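Local coordinates for XAC2610 protein (Xanthomonas axonopodis pv. citri, PDB 4QTQ) that binds calcium and probably acts as an immunity protein that inhibits a peptidoglycan hydrolase linked to a bacterium-killing type IV secretion system, at residues A[63-68]-A[132-137]; A[97-102]-A[124-129]. All coordinates share one frame; numbering follows the deposited sequence.

Contact 1 of 2, residues A[63-68]-A[132-137]; sequences IALEPE and KTLVFN
Ile-63 and Leu-65 lie over Leu-134 where the edge strands of two sheets meet, a small example of how a beta-sandwich is closed by side chains instead of backbone pairing. Strands 63-65 and 133-136 run nearly parallel, at 20°, but their axes stay 7.4 Å apart and they belong to different sheets. The tight part is a cluster of methyl branches around Leu-134. Ile-63 CG2, anti to its backbone N, rests 3.8 Å from Leu-134 CD1, the two side chains crossing at about a right angle. Leu-65 crosses Leu-134 in the same way and brings CD2 to 3.8 Å from Leu-134 CB. Leu-65 and Leu-134 both also touch Val-107, which continues the cluster onto strand 106-112, probably toward the interior of the sandwich. Toward Thr-133 the packing becomes mixed: Ile-63 CG2 meets Thr-133 OG1 at 3.6 Å, while Ile-63 CD1 lies 3.8 Å from Thr-133 CA. Beyond this the contact opens to solvent. Lys-132 adds little more than its carbonyl O, 4.0 Å from Ile-63 CD1, and its side chain leads away. With only apolar and van der Waals contacts between the segments, the join relies on shape and the burial of hydrocarbon rather than on directional bonds.

Contact 2 of 2, residues A[97-102]-A[124-129]; sequences TDINGD and VYLFDA. With CA (calcium ion), chain B.
The calcium site of this chain is a DxNxDG loop, resembling the loop of an EF-hand but set between two beta strands, and here Ile-99, Asn-100 and Asp-102 of that loop face Val-124, Leu-126 and Phe-127 of strand 121-128. Asp-98 OD1 binds calcium at 2.3 Å and Asp-102 OD1 at 2.5 Å. The Asn-100 side chain is a third ligand; the backbone O of His-104, both carboxylate oxygens of Asp-106 and a water bring the count to seven. Asp-106 is shared further, its OD2 accepting a hydrogen bond from Ile-99 N and its OD1 one from Phe-127 N, so one ligand ties both segments to the site. Beside the metal lies an apolar patch. Ile-99 and Val-124 reach toward each other tip to tip, with Ile-99 CD1 3.6 Å from Val-124 CG1. Leu-126 splits its branches: CD2 lies 4.1 Å from Ile-99 CB, and CD1 meets the end of the Asn-100 amide. On the more exposed side Asp-102 CG sits between the backbone N and the carbonyl carbon (chi1 71°), from where the carboxylate gives OD1 to the metal and OD2 to the bound water. That water bridges the segments, donating to Asp-102 OD2 at 2.6 Å and to Phe-127 O at 2.7 Å.

How the contacts relate
Followed from the N terminus, the chain leaves strand 63-65 at the edge of the four-stranded sheet, passes through the calcium loop 97-102, returns along strand 121-128 and ends this excursion on strand 133-136. Contact 1 thus closes a long loop between two sheets, and contact 2 closes a shorter one lying wholly within it, so the two nest without crossing. Their centres lie about 11 Å apart. Strands 121-128 and 133-136 form an antiparallel pair at one end of the mixed sheet, probably bonded through Thr-133 O to Asp-128 N and Asn-137 N to Val-124 O. One hairpin therefore serves both contacts, coupling the metal loop to the sheet-to-sheet packing.

Contact 1 of 2, residues A[63-68]-A[132-137]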
ATOM      1  N   ILE A  63      -4.623 -12.166 -14.260  1.00 36.49           N
ATOM      2  CA  ILE A  63      -5.093 -10.781 -14.295  1.00 36.46           C
ATOM      3  C   ILE A  63      -3.887  -9.849 -14.480  1.00 37.31           C
ATOM      4  O   ILE A  63      -2.912  -9.933 -13.726  1.00 37.05           O
ATOM      5  CB  ILE A  63      -5.843 -10.425 -12.990  1.00 36.52           C
ATOM      6  CG1 ILE A  63      -7.064 -11.349 -12.815  1.00 36.79           C
ATOM      7  CG2 ILE A  63      -6.259  -8.963 -13.002  1.00 36.41           C
ATOM      8  CD1 ILE A  63      -7.653 -11.375 -11.419  1.00 37.34           C
ATOM      9  N   ALA A  64      -3.954  -8.976 -15.483  1.00 38.15           N
ATOM     10  CA  ALA A  64      -2.872  -8.023 -15.777  1.00 38.44           C
ATOM     11  C   ALA A  64      -3.163  -6.646 -15.180  1.00 37.40           C
ATOM     12  O   ALA A  64      -4.233  -6.089 -15.384  1.00 39.17           O
ATOM     13  CB  ALA A  64      -2.669  -7.902 -17.284  1.00 40.19           C
ATOM     14  N   LEU A  65      -2.210  -6.103 -14.438  1.00 36.04           N
ATOM     15  CA  LEU A  65      -2.314  -4.755 -13.920  1.00 36.20           C
ATOM     16  C   LEU A  65      -1.368  -3.889 -14.715  1.00 37.70           C
ATOM     17  O   LEU A  65      -0.270  -4.343 -15.067  1.00 37.34           O
ATOM     18  CB  LEU A  65      -1.928  -4.713 -12.452  1.00 35.42           C
ATOM     19  CG  LEU A  65      -2.706  -5.623 -11.516  1.00 35.22           C
ATOM     20  CD1 LEU A  65      -2.092  -5.542 -10.136  1.00 35.81           C
ATOM     21  CD2 LEU A  65      -4.170  -5.232 -11.481  1.00 36.94           C
ATOM     22  N   GLU A  66      -1.796  -2.659 -14.997  1.00 39.81           N
ATOM     23  CA  GLU A  66      -0.973  -1.685 -15.694  1.00 44.04           C
ATOM     24  C   GLU A  66      -0.789  -0.411 -14.852  1.00 41.99           C
ATOM     25  O   GLU A  66      -1.454   0.599 -15.100  1.00 43.51           O
ATOM     26  CB  GLU A  66      -1.578  -1.342 -17.053  1.00 48.14           C
ATOM     27  CG  GLU A  66      -1.565  -2.493 -18.054  1.00 52.62           C
ATOM     28  CD  GLU A  66      -2.882  -3.251 -18.149  1.00 57.37           C
ATOM     29  OE1 GLU A  66      -3.818  -2.984 -17.353  1.00 59.17           O
ATOM     30  OE2 GLU A  66      -2.981  -4.121 -19.046  1.00 63.69           O
ATOM     31  N   PRO A  67       0.116  -0.459 -13.854  1.00 39.41           N
ATOM     32  CA  PRO A  67       0.357   0.729 -13.026  1.00 38.67           C
ATOM     33  C   PRO A  67       1.063   1.865 -13.787  1.00 39.69           C
ATOM     34  O   PRO A  67       1.816   1.626 -14.747  1.00 40.67           O
ATOM     35  CB  PRO A  67       1.230   0.197 -11.881  1.00 37.56           C
ATOM     36  CG  PRO A  67       1.915  -0.998 -12.450  1.00 37.52           C
ATOM     37  CD  PRO A  67       0.951  -1.605 -13.435  1.00 38.24           C
ATOM     38  N   GLU A  68       0.817   3.096 -13.353  1.00 40.47           N
ATOM     39  CA  GLU A  68       1.392   4.277 -14.020  1.00 41.10           C
ATOM     40  C   GLU A  68       2.923   4.223 -13.980  1.00 40.15           C
ATOM     41  O   GLU A  68       3.600   4.691 -14.890  1.00 40.65           O
ATOM     42  CB  GLU A  68       0.855   5.570 -13.376  1.00 42.99           C
ATOM     43  CG  GLU A  68       0.858   6.772 -14.317  0.60 46.97           C
ATOM     44  CD  GLU A  68      -0.131   7.863 -13.927  0.60 48.82           C
ATOM     45  OE1 GLU A  68       0.258   9.049 -13.978  0.60 52.12           O
ATOM     46  OE2 GLU A  68      -1.298   7.548 -13.586  0.60 49.10           O
ATOM     47  N   LYS A 132     -14.428 -10.998 -11.289  1.00 60.35           N
ATOM     48  CA  LYS A 132     -13.233 -11.841 -11.389  1.00 58.93           C
ATOM     49  C   LYS A 132     -12.076 -11.014 -11.895  1.00 53.85           C
ATOM     50  O   LYS A 132     -11.405 -11.381 -12.862  1.00 54.60           O
ATOM     51  CB  LYS A 132     -13.439 -13.067 -12.296  1.00 63.22           C
ATOM     52  CG  LYS A 132     -14.422 -14.082 -11.748  1.00 68.89           C
ATOM     53  CD  LYS A 132     -13.854 -14.857 -10.571  1.00 68.98           C
ATOM     54  CE  LYS A 132     -14.983 -15.374  -9.704  1.00 74.42           C
ATOM     55  NZ  LYS A 132     -14.527 -16.044  -8.462  1.00 75.28           N
ATOM     56  N   THR A 133     -11.850  -9.880 -11.246  1.00 50.05           N
ATOM     57  CA  THR A 133     -10.679  -9.112 -11.541  1.00 46.02           C
ATOM     58  C   THR A 133     -10.253  -8.239 -10.370  1.00 43.17           C
ATOM     59  O   THR A 133     -10.888  -8.222  -9.315  1.00 43.60           O
ATOM     60  CB  THR A 133     -10.886  -8.255 -12.794  1.00 46.66           C
ATOM     61  OG1 THR A 133      -9.611  -7.768 -13.241  1.00 47.87           O
ATOM     62  CG2 THR A 133     -11.831  -7.082 -12.512  1.00 47.17           C
ATOM     63  N   LEU A 134      -9.164  -7.512 -10.591  1.00 39.48           N
ATOM     64  CA  LEU A 134      -8.585  -6.629  -9.606  1.00 37.59           C
ATOM     65  C   LEU A 134      -8.920  -5.241 -10.081  1.00 37.71           C
ATOM     66  O   LEU A 134      -8.657  -4.921 -11.227  1.00 38.22           O
ATOM     67  CB  LEU A 134      -7.063  -6.832  -9.563  1.00 37.07           C
ATOM     68  CG  LEU A 134      -6.639  -8.096  -8.810  1.00 37.87           C
ATOM     69  CD1 LEU A 134      -5.304  -8.630  -9.304  1.00 39.07           C
ATOM     70  CD2 LEU A 134      -6.602  -7.795  -7.317  1.00 38.50           C
ATOM     71  N   VAL A 135      -9.484  -4.424  -9.194  1.00 33.01           N
ATOM     72  CA  VAL A 135      -9.991  -3.097  -9.537  1.00 32.07           C
ATOM     73  C   VAL A 135      -9.179  -2.035  -8.805  1.00 31.74           C
ATOM     74  O   VAL A 135      -9.052  -2.067  -7.586  1.00 34.44           O
ATOM     75  CB  VAL A 135     -11.497  -3.013  -9.176  1.00 32.39           C
ATOM     76  CG1 VAL A 135     -12.075  -1.634  -9.489  1.00 32.09           C
ATOM     77  CG2 VAL A 135     -12.277  -4.081  -9.946  1.00 32.83           C
ATOM     78  N   PHE A 136      -8.599  -1.100  -9.546  1.00 33.14           N
ATOM     79  CA  PHE A 136      -7.849  -0.020  -8.926  1.00 31.79           C
ATOM     80  C   PHE A 136      -8.755   0.712  -7.943  1.00 32.13           C
ATOM     81  O   PHE A 136      -9.870   1.090  -8.307  1.00 33.24           O
ATOM     82  CB  PHE A 136      -7.319   0.953  -9.979  1.00 32.30           C
ATOM     83  CG  PHE A 136      -6.664   2.164  -9.389  1.00 31.56           C
ATOM     84  CD1 PHE A 136      -5.344   2.112  -8.954  1.00 32.23           C
ATOM     85  CD2 PHE A 136      -7.372   3.336  -9.216  1.00 32.04           C
ATOM     86  CE1 PHE A 136      -4.726   3.228  -8.393  1.00 32.12           C
ATOM     87  CE2 PHE A 136      -6.759   4.457  -8.658  1.00 32.22           C
ATOM     88  CZ  PHE A 136      -5.437   4.392  -8.238  1.00 31.72           C
ATOM     89  N   ASN A 137      -8.279   0.922  -6.714  1.00 31.98           N
ATOM     90  CA  ASN A 137      -9.059   1.625  -5.681  1.00 32.91           C
ATOM     91  C   ASN A 137      -8.495   3.015  -5.406  1.00 33.51           C
ATOM     92  O   ASN A 137      -7.419   3.164  -4.819  1.00 33.86           O
ATOM     93  CB  ASN A 137      -9.114   0.832  -4.377  1.00 33.70           C
ATOM     94  CG  ASN A 137     -10.261   1.280  -3.476  1.00 35.69           C
ATOM     95  OD1 ASN A 137     -10.186   2.321  -2.820  1.00 35.50           O
ATOM     96  ND2 ASN A 137     -11.344   0.511  -3.473  1.00 36.13           N
TER

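Contact 2 of 2, residues A[97-102]-A[124-129]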
ATOM      1  N   THR A  97      -2.132  -9.263  -0.202  1.00 39.48           N
ATOM      2  CA  THR A  97      -2.674  -9.126   1.135  1.00 39.43           C
ATOM      3  C   THR A  97      -4.163  -8.826   1.003  1.00 38.83           C
ATOM      4  O   THR A  97      -4.571  -8.098   0.093  1.00 37.94           O
ATOM      5  CB  THR A  97      -1.963  -7.987   1.905  1.00 39.14           C
ATOM      6  OG1 THR A  97      -2.358  -8.011   3.276  1.00 39.54           O
ATOM      7  CG2 THR A  97      -2.298  -6.602   1.312  1.00 38.50           C
ATOM      8  N   ASP A  98      -4.973  -9.413   1.881  1.00 39.93           N
ATOM      9  CA  ASP A  98      -6.419  -9.188   1.853  1.00 39.89           C
ATOM     10  C   ASP A  98      -6.688  -7.968   2.684  1.00 39.46           C
ATOM     11  O   ASP A  98      -6.586  -8.004   3.899  1.00 40.48           O
ATOM     12  CB  ASP A  98      -7.188 -10.391   2.414  1.00 41.69           C
ATOM     13  CG  ASP A  98      -8.706 -10.222   2.333  1.00 42.41           C
ATOM     14  OD1 ASP A  98      -9.204  -9.429   1.487  1.00 40.42           O
ATOM     15  OD2 ASP A  98      -9.400 -10.907   3.122  1.00 43.86           O
ATOM     16  N   ILE A  99      -7.010  -6.872   2.022  1.00 39.26           N
ATOM     17  CA  ILE A  99      -7.188  -5.597   2.698  1.00 40.59           C
ATOM     18  C   ILE A  99      -8.605  -5.504   3.255  1.00 42.83           C
ATOM     19  O   ILE A  99      -8.800  -5.035   4.375  1.00 43.74           O
ATOM     20  CB  ILE A  99      -6.876  -4.415   1.744  1.00 40.20           C
ATOM     21  CG1 ILE A  99      -5.380  -4.436   1.378  1.00 39.97           C
ATOM     22  CG2 ILE A  99      -7.254  -3.079   2.377  1.00 41.20           C
ATOM     23  CD1 ILE A  99      -4.968  -3.461   0.299  1.00 40.25           C
ATOM     24  N   ASN A 100      -9.585  -5.968   2.487  1.00 43.80           N
ATOM     25  CA  ASN A 100     -10.986  -5.800   2.879  1.00 46.77           C
ATOM     26  C   ASN A 100     -11.630  -6.997   3.598  1.00 48.89           C
ATOM     27  O   ASN A 100     -12.843  -7.009   3.803  1.00 52.00           O
ATOM     28  CB  ASN A 100     -11.837  -5.345   1.681  1.00 45.90           C
ATOM     29  CG  ASN A 100     -11.847  -6.337   0.540  1.00 44.10           C
ATOM     30  OD1 ASN A 100     -11.102  -7.321   0.518  1.00 42.79           O
ATOM     31  ND2 ASN A 100     -12.683  -6.060  -0.437  1.00 44.11           N
ATOM     32  N   GLY A 101     -10.823  -7.982   3.984  1.00 48.87           N
ATOM     33  CA  GLY A 101     -11.274  -9.070   4.854  1.00 50.23           C
ATOM     34  C   GLY A 101     -12.270 -10.067   4.276  1.00 50.21           C
ATOM     35  O   GLY A 101     -12.914 -10.802   5.024  1.00 52.73           O
ATOM     36  N   ASP A 102     -12.387 -10.129   2.956  1.00 48.27           N
ATOM     37  CA  ASP A 102     -13.329 -11.050   2.325  1.00 48.09           C
ATOM     38  C   ASP A 102     -12.723 -12.412   1.980  1.00 49.30           C
ATOM     39  O   ASP A 102     -13.379 -13.230   1.355  1.00 51.16           O
ATOM     40  CB  ASP A 102     -13.947 -10.411   1.072  1.00 46.93           C
ATOM     41  CG  ASP A 102     -12.955 -10.271  -0.087  1.00 44.63           C
ATOM     42  OD1 ASP A 102     -11.738 -10.464   0.099  1.00 42.11           O
ATOM     43  OD2 ASP A 102     -13.413  -9.964  -1.202  1.00 43.28           O
ATOM     44  N   VAL A 124      -3.371   0.637  -5.066  1.00 31.49           N
ATOM     45  CA  VAL A 124      -4.086  -0.451  -4.407  1.00 32.84           C
ATOM     46  C   VAL A 124      -5.178  -0.983  -5.337  1.00 32.82           C
ATOM     47  O   VAL A 124      -5.957  -0.207  -5.903  1.00 32.27           O
ATOM     48  CB  VAL A 124      -4.674   0.028  -3.061  1.00 33.21           C
ATOM     49  CG1 VAL A 124      -5.474  -1.067  -2.383  1.00 34.33           C
ATOM     50  CG2 VAL A 124      -3.553   0.505  -2.153  1.00 33.97           C
ATOM     51  N   TYR A 125      -5.208  -2.308  -5.495  1.00 33.01           N
ATOM     52  CA  TYR A 125      -6.212  -3.008  -6.301  1.00 32.33           C
ATOM     53  C   TYR A 125      -6.929  -4.082  -5.468  1.00 32.58           C
ATOM     54  O   TYR A 125      -6.295  -5.035  -4.980  1.00 31.68           O
ATOM     55  CB  TYR A 125      -5.569  -3.685  -7.521  1.00 33.11           C
ATOM     56  CG  TYR A 125      -4.660  -2.794  -8.354  1.00 33.15           C
ATOM     57  CD1 TYR A 125      -3.386  -2.469  -7.909  1.00 33.96           C
ATOM     58  CD2 TYR A 125      -5.070  -2.289  -9.581  1.00 34.15           C
ATOM     59  CE1 TYR A 125      -2.547  -1.654  -8.649  1.00 34.25           C
ATOM     60  CE2 TYR A 125      -4.240  -1.466 -10.341  1.00 34.23           C
ATOM     61  CZ  TYR A 125      -2.976  -1.151  -9.858  1.00 34.43           C
ATOM     62  OH  TYR A 125      -2.118  -0.369 -10.572  1.00 33.91           O
ATOM     63  N   LEU A 126      -8.246  -3.928  -5.309  1.00 32.66           N
ATOM     64  CA  LEU A 126      -9.054  -4.925  -4.610  1.00 33.95           C
ATOM     65  C   LEU A 126      -9.593  -5.965  -5.591  1.00 34.46           C
ATOM     66  O   LEU A 126     -10.053  -5.633  -6.687  1.00 33.75           O
ATOM     67  CB  LEU A 126     -10.214  -4.256  -3.864  1.00 34.35           C
ATOM     68  CG  LEU A 126      -9.861  -3.268  -2.753  1.00 34.57           C
ATOM     69  CD1 LEU A 126     -11.137  -2.797  -2.084  1.00 35.52           C
ATOM     70  CD2 LEU A 126      -8.930  -3.892  -1.722  1.00 35.14           C
ATOM     71  N   PHE A 127      -9.543  -7.230  -5.195  1.00 37.24           N
ATOM     72  CA  PHE A 127     -10.158  -8.257  -5.993  1.00 39.21           C
ATOM     73  C   PHE A 127     -11.673  -8.082  -5.930  1.00 42.65           C
ATOM     74  O   PHE A 127     -12.256  -8.039  -4.851  1.00 41.37           O
ATOM     75  CB  PHE A 127      -9.778  -9.654  -5.504  1.00 39.43           C
ATOM     76  CG  PHE A 127     -10.212 -10.734  -6.434  1.00 41.12           C
ATOM     77  CD1 PHE A 127      -9.558 -10.920  -7.642  1.00 41.14           C
ATOM     78  CD2 PHE A 127     -11.293 -11.549  -6.123  1.00 43.77           C
ATOM     79  CE1 PHE A 127      -9.966 -11.906  -8.519  1.00 43.94           C
ATOM     80  CE2 PHE A 127     -11.703 -12.542  -6.993  1.00 46.76           C
ATOM     81  CZ  PHE A 127     -11.034 -12.729  -8.188  1.00 46.66           C
ATOM     82  N   ASP A 128     -12.292  -7.942  -7.095  1.00 46.48           N
ATOM     83  CA  ASP A 128     -13.728  -7.764  -7.178  1.00 51.93           C
ATOM     84  C   ASP A 128     -14.307  -9.117  -7.544  1.00 54.65           C
ATOM     85  O   ASP A 128     -14.183  -9.563  -8.683  1.00 56.01           O
ATOM     86  CB  ASP A 128     -14.068  -6.704  -8.223  1.00 54.87           C
ATOM     87  CG  ASP A 128     -15.485  -6.186  -8.093  1.00 60.53           C
ATOM     88  OD1 ASP A 128     -16.433  -6.991  -8.215  1.00 64.45           O
ATOM     89  OD2 ASP A 128     -15.644  -4.967  -7.873  1.00 62.41           O
ATOM     90  N   ALA A 129     -14.917  -9.768  -6.554  1.00 57.04           N
ATOM     91  CA  ALA A 129     -15.425 -11.139  -6.681  1.00 61.45           C
ATOM     92  C   ALA A 129     -16.436 -11.322  -7.821  1.00 65.67           C
ATOM     93  O   ALA A 129     -16.497 -12.391  -8.440  1.00 65.85           O
ATOM     94  CB  ALA A 129     -16.042 -11.584  -5.360  1.00 63.13           C
TER
HETATM   95 CA    CA B 301      -9.911  -8.937  -0.691  1.00 41.14          CA
HETATM   96  O   HOH W   1     -11.411  -8.797  -2.441  1.00 36.24           O